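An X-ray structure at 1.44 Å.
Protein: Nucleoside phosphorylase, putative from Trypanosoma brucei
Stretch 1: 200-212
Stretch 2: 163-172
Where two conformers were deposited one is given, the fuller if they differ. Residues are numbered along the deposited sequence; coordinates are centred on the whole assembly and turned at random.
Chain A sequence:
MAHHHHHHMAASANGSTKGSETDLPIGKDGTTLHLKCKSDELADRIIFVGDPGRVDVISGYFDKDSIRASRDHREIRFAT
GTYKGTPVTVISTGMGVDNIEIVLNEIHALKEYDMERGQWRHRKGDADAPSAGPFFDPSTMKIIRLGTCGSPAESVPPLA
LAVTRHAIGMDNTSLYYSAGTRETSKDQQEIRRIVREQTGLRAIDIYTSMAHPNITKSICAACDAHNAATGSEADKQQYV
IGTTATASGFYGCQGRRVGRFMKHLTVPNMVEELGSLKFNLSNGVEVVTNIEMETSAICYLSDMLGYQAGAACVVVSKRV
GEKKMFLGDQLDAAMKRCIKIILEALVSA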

ATOM      1  N   GLY A 200      -9.570  19.622   7.539  1.00 17.67           N
ATOM      2  CA  GLY A 200     -10.324  18.459   7.988  1.00 16.99           C
ATOM      3  C   GLY A 200      -9.484  17.332   8.544  1.00 16.99           C
ATOM      4  O   GLY A 200     -10.025  16.378   9.114  1.00 18.51           O
ATOM      5  N   LEU A 201      -8.157  17.426   8.390  1.00 15.93           N
ATOM      6  CA  LEU A 201      -7.258  16.487   9.084  1.00 15.85           C
ATOM      7  C   LEU A 201      -7.301  16.693  10.605  1.00 18.01           C
ATOM      8  O   LEU A 201      -6.686  15.932  11.333  1.00 18.61           O
ATOM      9  CB  LEU A 201      -5.833  16.586   8.559  1.00 17.53           C
ATOM     10  CG  LEU A 201      -5.731  16.160   7.080  1.00 19.93           C
ATOM     11  CD1 LEU A 201      -4.436  16.659   6.458  1.00 20.02           C
ATOM     12  CD2 LEU A 201      -5.849  14.625   6.875  1.00 20.05           C
ATOM     13  N   ARG A 202      -8.056  17.680  11.090  1.00 17.88           N
ATOM     14  CA  ARG A 202      -8.409  17.735  12.500  1.00 16.94           C
ATOM     15  C   ARG A 202      -8.972  16.391  13.009  1.00 19.49           C
ATOM     16  O   ARG A 202      -8.943  16.125  14.193  1.00 21.84           O
ATOM     17  CB  ARG A 202      -9.377  18.894  12.788  1.00 18.58           C
ATOM     18  CG  ARG A 202     -10.780  18.701  12.229  1.00 19.65           C
ATOM     19  CD  ARG A 202     -11.706  19.853  12.583  1.00 18.73           C
ATOM     20  NE  ARG A 202     -11.164  21.140  12.150  1.00 18.69           N
ATOM     21  CZ  ARG A 202     -11.262  21.641  10.922  1.00 19.63           C
ATOM     22  NH1 ARG A 202     -11.926  20.988   9.970  1.00 18.60           N
ATOM     23  NH2 ARG A 202     -10.683  22.812  10.650  1.00 20.03           N
ATOM     24  N   ALA A 203      -9.501  15.579  12.094  1.00 18.55           N
ATOM     25  CA  ALA A 203     -10.107  14.288  12.449  1.00 18.85           C
ATOM     26  C   ALA A 203      -9.108  13.130  12.508  1.00 19.07           C
ATOM     27  O   ALA A 203      -9.478  12.020  12.892  1.00 20.33           O
ATOM     28  CB  ALA A 203     -11.211  13.960  11.455  1.00 21.11           C
ATOM     29  N   ILE A 204      -7.851  13.395  12.148  1.00 18.68           N
ATOM     30  CA  ILE A 204      -6.854  12.332  11.953  1.00 18.47           C
ATOM     31  C   ILE A 204      -5.623  12.611  12.805  1.00 17.67           C
ATOM     32  O   ILE A 204      -5.155  13.731  12.865  1.00 17.57           O
ATOM     33  CB  ILE A 204      -6.417  12.255  10.468  1.00 18.15           C
ATOM     34  CG1 ILE A 204      -7.645  12.090   9.557  1.00 18.87           C
ATOM     35  CG2 ILE A 204      -5.396  11.131  10.225  1.00 17.15           C
ATOM     36  CD1 ILE A 204      -8.328  10.708   9.685  1.00 19.79           C
ATOM     37  N   ASP A 205      -5.071  11.577  13.431  1.00 18.16           N
ATOM     38  CA  ASP A 205      -3.819  11.705  14.200  1.00 18.12           C
ATOM     39  C   ASP A 205      -2.638  11.709  13.210  1.00 18.22           C
ATOM     40  O   ASP A 205      -1.846  10.768  13.139  1.00 18.42           O
ATOM     41  CB  ASP A 205      -3.687  10.574  15.234  1.00 18.30           C
ATOM     42  CG  ASP A 205      -2.492  10.738  16.144  1.00 23.52           C
ATOM     43  OD1 ASP A 205      -1.850  11.809  16.160  1.00 23.51           O
ATOM     44  OD2 ASP A 205      -2.186   9.780  16.873  1.00 23.86           O
ATOM     45  N   ILE A 206      -2.533  12.781  12.429  1.00 18.98           N
ATOM     46  CA  ILE A 206      -1.452  12.922  11.445  1.00 18.44           C
ATOM     47  C   ILE A 206      -0.078  12.983  12.106  1.00 20.39           C
ATOM     48  O   ILE A 206       0.051  13.344  13.283  1.00 20.00           O
ATOM     49  CB  ILE A 206      -1.645  14.149  10.540  1.00 20.65           C
ATOM     50  CG1 ILE A 206      -1.658  15.439  11.369  1.00 23.56           C
ATOM     51  CG2 ILE A 206      -2.945  14.027   9.771  1.00 21.16           C
ATOM     52  CD1 ILE A 206      -1.464  16.695  10.552  1.00 27.67           C
ATOM     53  N   TYR A 207       0.945  12.598  11.356  1.00 18.88           N
ATOM     54  CA  TYR A 207       2.301  12.787  11.799  1.00 17.83           C
ATOM     55  C   TYR A 207       3.075  13.641  10.796  1.00 19.45           C
ATOM     56  O   TYR A 207       2.531  14.049   9.771  1.00 20.03           O
ATOM     57  CB  TYR A 207       2.992  11.467  12.055  1.00 18.13           C
ATOM     58  CG  TYR A 207       3.204  10.558  10.874  1.00 18.81           C
ATOM     59  CD1 TYR A 207       4.432  10.513  10.217  1.00 19.99           C
ATOM     60  CD2 TYR A 207       2.196   9.706  10.435  1.00 18.62           C
ATOM     61  CE1 TYR A 207       4.638   9.668   9.140  1.00 18.31           C
ATOM     62  CE2 TYR A 207       2.391   8.849   9.356  1.00 20.24           C
ATOM     63  CZ  TYR A 207       3.628   8.830   8.717  1.00 19.69           C
ATOM     64  OH  TYR A 207       3.883   7.948   7.682  1.00 19.39           O
ATOM     65  N   THR A 208       4.322  13.970  11.140  1.00 20.19           N
ATOM     66  CA  THR A 208       5.181  14.744  10.269  1.00 21.63           C
ATOM     67  C   THR A 208       6.554  14.107  10.170  1.00 22.35           C
ATOM     68  O   THR A 208       6.932  13.269  10.997  1.00 21.06           O
ATOM     69  CB  THR A 208       5.339  16.185  10.790  1.00 21.13           C
ATOM     70  OG1 THR A 208       5.875  16.155  12.113  1.00 22.78           O
ATOM     71  CG2 THR A 208       3.978  16.948  10.810  1.00 22.61           C
ATOM     72  N   SER A 209       7.303  14.537   9.171  1.00 20.79           N
ATOM     73  CA  SER A 209       8.732  14.218   9.065  1.00 20.18           C
ATOM     74  C   SER A 209       9.429  15.266   8.190  1.00 19.20           C
ATOM     75  O   SER A 209       8.874  16.332   7.885  1.00 20.85           O
ATOM     76  CB  SER A 209       8.929  12.801   8.509  1.00 22.07           C
ATOM     77  OG  SER A 209      10.266  12.338   8.684  1.00 21.97           O
ATOM     78  N   MET A 210      10.663  14.967   7.810  1.00 21.40           N
ATOM     79  CA  MET A 210      11.433  15.877   6.981  1.00 22.05           C
ATOM     80  C   MET A 210      12.475  15.058   6.234  1.00 22.88           C
ATOM     81  O   MET A 210      13.065  14.134   6.796  1.00 21.53           O
ATOM     82  CB  MET A 210      12.120  16.931   7.849  1.00 23.59           C
ATOM     83  CG  MET A 210      12.710  18.097   7.059  1.00 24.66           C
ATOM     84  SD  MET A 210      13.659  19.278   8.060  1.00 25.53           S
ATOM     85  CE  MET A 210      14.973  18.239   8.658  1.00 32.19           C
ATOM     86  N   ALA A 211      12.690  15.400   4.972  1.00 22.20           N
ATOM     87  CA  ALA A 211      13.829  14.881   4.211  1.00 20.99           C
ATOM     88  C   ALA A 211      15.112  15.388   4.852  1.00 20.94           C
ATOM     89  O   ALA A 211      15.152  16.492   5.416  1.00 22.00           O
ATOM     90  CB  ALA A 211      13.752  15.345   2.758  1.00 19.82           C
ATOM     91  N   HIS A 212      16.166  14.589   4.750  1.00 21.13           N
ATOM     92  CA  HIS A 212      17.465  14.996   5.282  1.00 20.52           C
ATOM     93  C   HIS A 212      17.929  16.200   4.491  1.00 20.53           C
ATOM     94  O   HIS A 212      17.845  16.191   3.255  1.00 20.97           O
ATOM     95  CB  HIS A 212      18.478  13.858   5.162  1.00 21.37           C
ATOM     96  CG  HIS A 212      19.725  14.095   5.946  1.00 20.99           C
ATOM     97  ND1 HIS A 212      20.704  14.978   5.545  1.00 20.80           N
ATOM     98  CD2 HIS A 212      20.144  13.580   7.126  1.00 22.68           C
ATOM     99  CE1 HIS A 212      21.676  14.991   6.436  1.00 21.02           C
ATOM    100  NE2 HIS A 212      21.358  14.155   7.409  1.00 22.26           N
TER
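Stretch 2 163-172: VTRHAIGMDN

Stretch 1 opens with a 3-10 segment, residues 200-203, and passes through a loop into strand 207-210. Stretch 2 begins in a strand that includes Val163 and Thr164, turns a corner at Arg165 and His166, and continues in a strand that reaches Gly169. The second strand lies antiparallel to strand 207-210. Their N-to-C directions make an angle of 151°, and their axes approach to 4.5 Å.

The register pairs Tyr207 CA with Gly169 CA at 4.8 Å, Thr208 CA with Ile168 CA at 4.6 Å, Ser209 CA with Ala167 CA at 5.0 Å and Met210 CA with His166 CA at 4.1 Å. Tyr207 and Gly169 exchange two hydrogen bonds: Gly169 N to Tyr207 O, 2.7 Å, and Tyr207 N to Gly169 O, 3.1 Å. Ser209 and Ala167 do the same: Ala167 N to Ser209 O is 2.9 Å and Ser209 N to Ala167 O is 3.0 Å. At the corner, Ala211 N donates to Arg165 O at 2.8 Å and extends the ladder by one bond. Near its other end, a water donates to Asp171 O and Asp205 O, 2.8 Å from each.

Side chains of Thr208, Met210, His166 and Ile168 share one face of the sheet. There Met210 SD lies 3.6 Å from His166 NE2, oblique to the ring. Tyr207, Ser209 and Ala167 point to the other face. Gly169 lies under the Tyr207 ring, with Gly169 CA 3.8 Å from the ring centroid. A CB on Gly169 would clash with Tyr207 CE2. The ring reaches on to Asp171, where Tyr207 OH donates a short hydrogen bond to Asp171 OD2, 2.5 Å. Apolar contacts complete the fit: Ile206 CD1 to Ile168 CG2, 4.1 Å, and Leu201 CD1 to Met170 SD, 3.7 Å.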

ATOM      1  N   VAL A 163      10.177  18.924  -4.854  1.00 17.23           N
ATOM      2  CA  VAL A 163      11.208  18.383  -3.986  1.00 17.20           C
ATOM      3  C   VAL A 163      10.734  18.521  -2.546  1.00 15.85           C
ATOM      4  O   VAL A 163      10.327  19.600  -2.131  1.00 17.80           O
ATOM      5  CB  VAL A 163      12.529  19.160  -4.191  1.00 17.64           C
ATOM      6  CG1 VAL A 163      13.650  18.582  -3.321  1.00 18.73           C
ATOM      7  CG2 VAL A 163      12.910  19.140  -5.648  1.00 15.22           C
ATOM      8  N   THR A 164      10.776  17.419  -1.798  1.00 17.54           N
ATOM      9  CA  THR A 164      10.293  17.391  -0.425  1.00 16.57           C
ATOM     10  C   THR A 164      11.285  18.019   0.541  1.00 16.47           C
ATOM     11  O   THR A 164      12.478  17.690   0.488  1.00 16.58           O
ATOM     12  CB  THR A 164      10.068  15.934   0.040  1.00 15.63           C
ATOM     13  OG1 THR A 164       9.072  15.325  -0.794  1.00 16.87           O
ATOM     14  CG2 THR A 164       9.625  15.873   1.518  1.00 15.86           C
ATOM     15  N   ARG A 165      10.809  18.971   1.355  1.00 17.15           N
ATOM     16  CA  ARG A 165      11.519  19.367   2.565  0.50 14.62           C
ATOM     17  C   ARG A 165      10.797  18.690   3.730  1.00 15.44           C
ATOM     18  O   ARG A 165      11.197  17.630   4.144  1.00 17.20           O
ATOM     19  CB  ARG A 165      11.621  20.886   2.730  0.50 14.12           C
ATOM     20  CG  ARG A 165      12.576  21.257   3.846  0.50 14.43           C
ATOM     21  CD  ARG A 165      12.701  22.748   4.071  0.50 15.30           C
ATOM     22  NE  ARG A 165      13.390  23.479   3.003  0.50 15.83           N
ATOM     23  CZ  ARG A 165      12.816  24.386   2.203  0.50 15.99           C
ATOM     24  NH1 ARG A 165      11.524  24.672   2.296  0.50 16.09           N
ATOM     25  NH2 ARG A 165      13.543  25.015   1.285  0.50 18.06           N
ATOM     26  N   HIS A 166       9.699  19.264   4.230  1.00 15.23           N
ATOM     27  CA  HIS A 166       8.913  18.604   5.281  1.00 14.27           C
ATOM     28  C   HIS A 166       7.852  17.706   4.671  1.00 14.06           C
ATOM     29  O   HIS A 166       7.545  17.803   3.488  1.00 16.08           O
ATOM     30  CB  HIS A 166       8.268  19.648   6.205  1.00 14.41           C
ATOM     31  CG  HIS A 166       9.271  20.510   6.912  1.00 14.08           C
ATOM     32  ND1 HIS A 166       9.687  21.724   6.410  1.00 15.95           N
ATOM     33  CD2 HIS A 166       9.967  20.322   8.063  1.00 18.35           C
ATOM     34  CE1 HIS A 166      10.586  22.253   7.224  1.00 15.34           C
ATOM     35  NE2 HIS A 166      10.764  21.432   8.245  1.00 16.31           N
ATOM     36  N   ALA A 167       7.332  16.800   5.491  1.00 15.00           N
ATOM     37  CA  ALA A 167       6.294  15.872   5.069  1.00 16.42           C
ATOM     38  C   ALA A 167       5.179  15.820   6.109  1.00 16.95           C
ATOM     39  O   ALA A 167       5.432  15.878   7.306  1.00 14.30           O
ATOM     40  CB  ALA A 167       6.875  14.487   4.910  1.00 15.68           C
ATOM     41  N   ILE A 168       3.947  15.700   5.621  1.00 15.05           N
ATOM     42  CA  ILE A 168       2.784  15.398   6.447  1.00 15.00           C
ATOM     43  C   ILE A 168       2.347  13.978   6.155  1.00 15.47           C
ATOM     44  O   ILE A 168       2.071  13.636   5.004  1.00 14.99           O
ATOM     45  CB  ILE A 168       1.612  16.324   6.133  1.00 15.11           C
ATOM     46  CG1 ILE A 168       1.989  17.792   6.379  1.00 17.21           C
ATOM     47  CG2 ILE A 168       0.378  15.954   6.987  1.00 16.44           C
ATOM     48  CD1 ILE A 168       1.192  18.765   5.520  1.00 18.14           C
ATOM     49  N   GLY A 169       2.317  13.140   7.194  1.00 14.76           N
ATOM     50  CA  GLY A 169       1.780  11.791   7.102  1.00 15.23           C
ATOM     51  C   GLY A 169       0.300  11.811   7.376  1.00 15.43           C
ATOM     52  O   GLY A 169      -0.117  11.923   8.516  1.00 15.73           O
ATOM     53  N   MET A 170      -0.499  11.723   6.318  1.00 14.56           N
ATOM     54  CA  MET A 170      -1.943  11.531   6.458  1.00 13.62           C
ATOM     55  C   MET A 170      -2.292  10.038   6.583  1.00 13.47           C
ATOM     56  O   MET A 170      -3.410   9.682   6.937  1.00 13.67           O
ATOM     57  CB  MET A 170      -2.681  12.155   5.283  1.00 14.93           C
ATOM     58  CG  MET A 170      -2.291  13.614   5.034  1.00 15.20           C
ATOM     59  SD  MET A 170      -3.265  14.439   3.759  1.00 15.51           S
ATOM     60  CE  MET A 170      -2.799  13.453   2.319  1.00 17.14           C
ATOM     61  N   ASP A 171      -1.343   9.197   6.200  1.00 14.71           N
ATOM     62  CA  ASP A 171      -1.387   7.774   6.426  1.00 13.57           C
ATOM     63  C   ASP A 171      -1.162   7.506   7.918  1.00 13.54           C
ATOM     64  O   ASP A 171      -0.961   8.448   8.701  1.00 15.68           O
ATOM     65  CB  ASP A 171      -0.266   7.135   5.630  1.00 12.90           C
ATOM     66  CG  ASP A 171       1.097   7.624   6.091  1.00 15.46           C
ATOM     67  OD1 ASP A 171       1.446   8.815   5.862  1.00 14.70           O
ATOM     68  OD2 ASP A 171       1.808   6.821   6.751  1.00 16.48           O
ATOM     69  N   ASN A 172      -1.155   6.225   8.318  1.00 12.78           N
ATOM     70  CA  ASN A 172      -0.864   5.864   9.713  1.00 13.32           C
ATOM     71  C   ASN A 172       0.276   4.872   9.904  1.00 14.38           C
ATOM     72  O   ASN A 172       0.507   4.387  10.997  1.00 14.74           O
ATOM     73  CB  ASN A 172      -2.117   5.400  10.478  1.00 13.92           C
ATOM     74  CG  ASN A 172      -2.419   3.914  10.344  1.00 13.03           C
ATOM     75  OD1 ASN A 172      -1.925   3.254   9.429  1.00 13.99           O
ATOM     76  ND2 ASN A 172      -3.279   3.386  11.251  1.00 12.99           N
TER
HETATM   77  O   HOH W   1      -2.251   8.903  11.088  1.00 17.41           O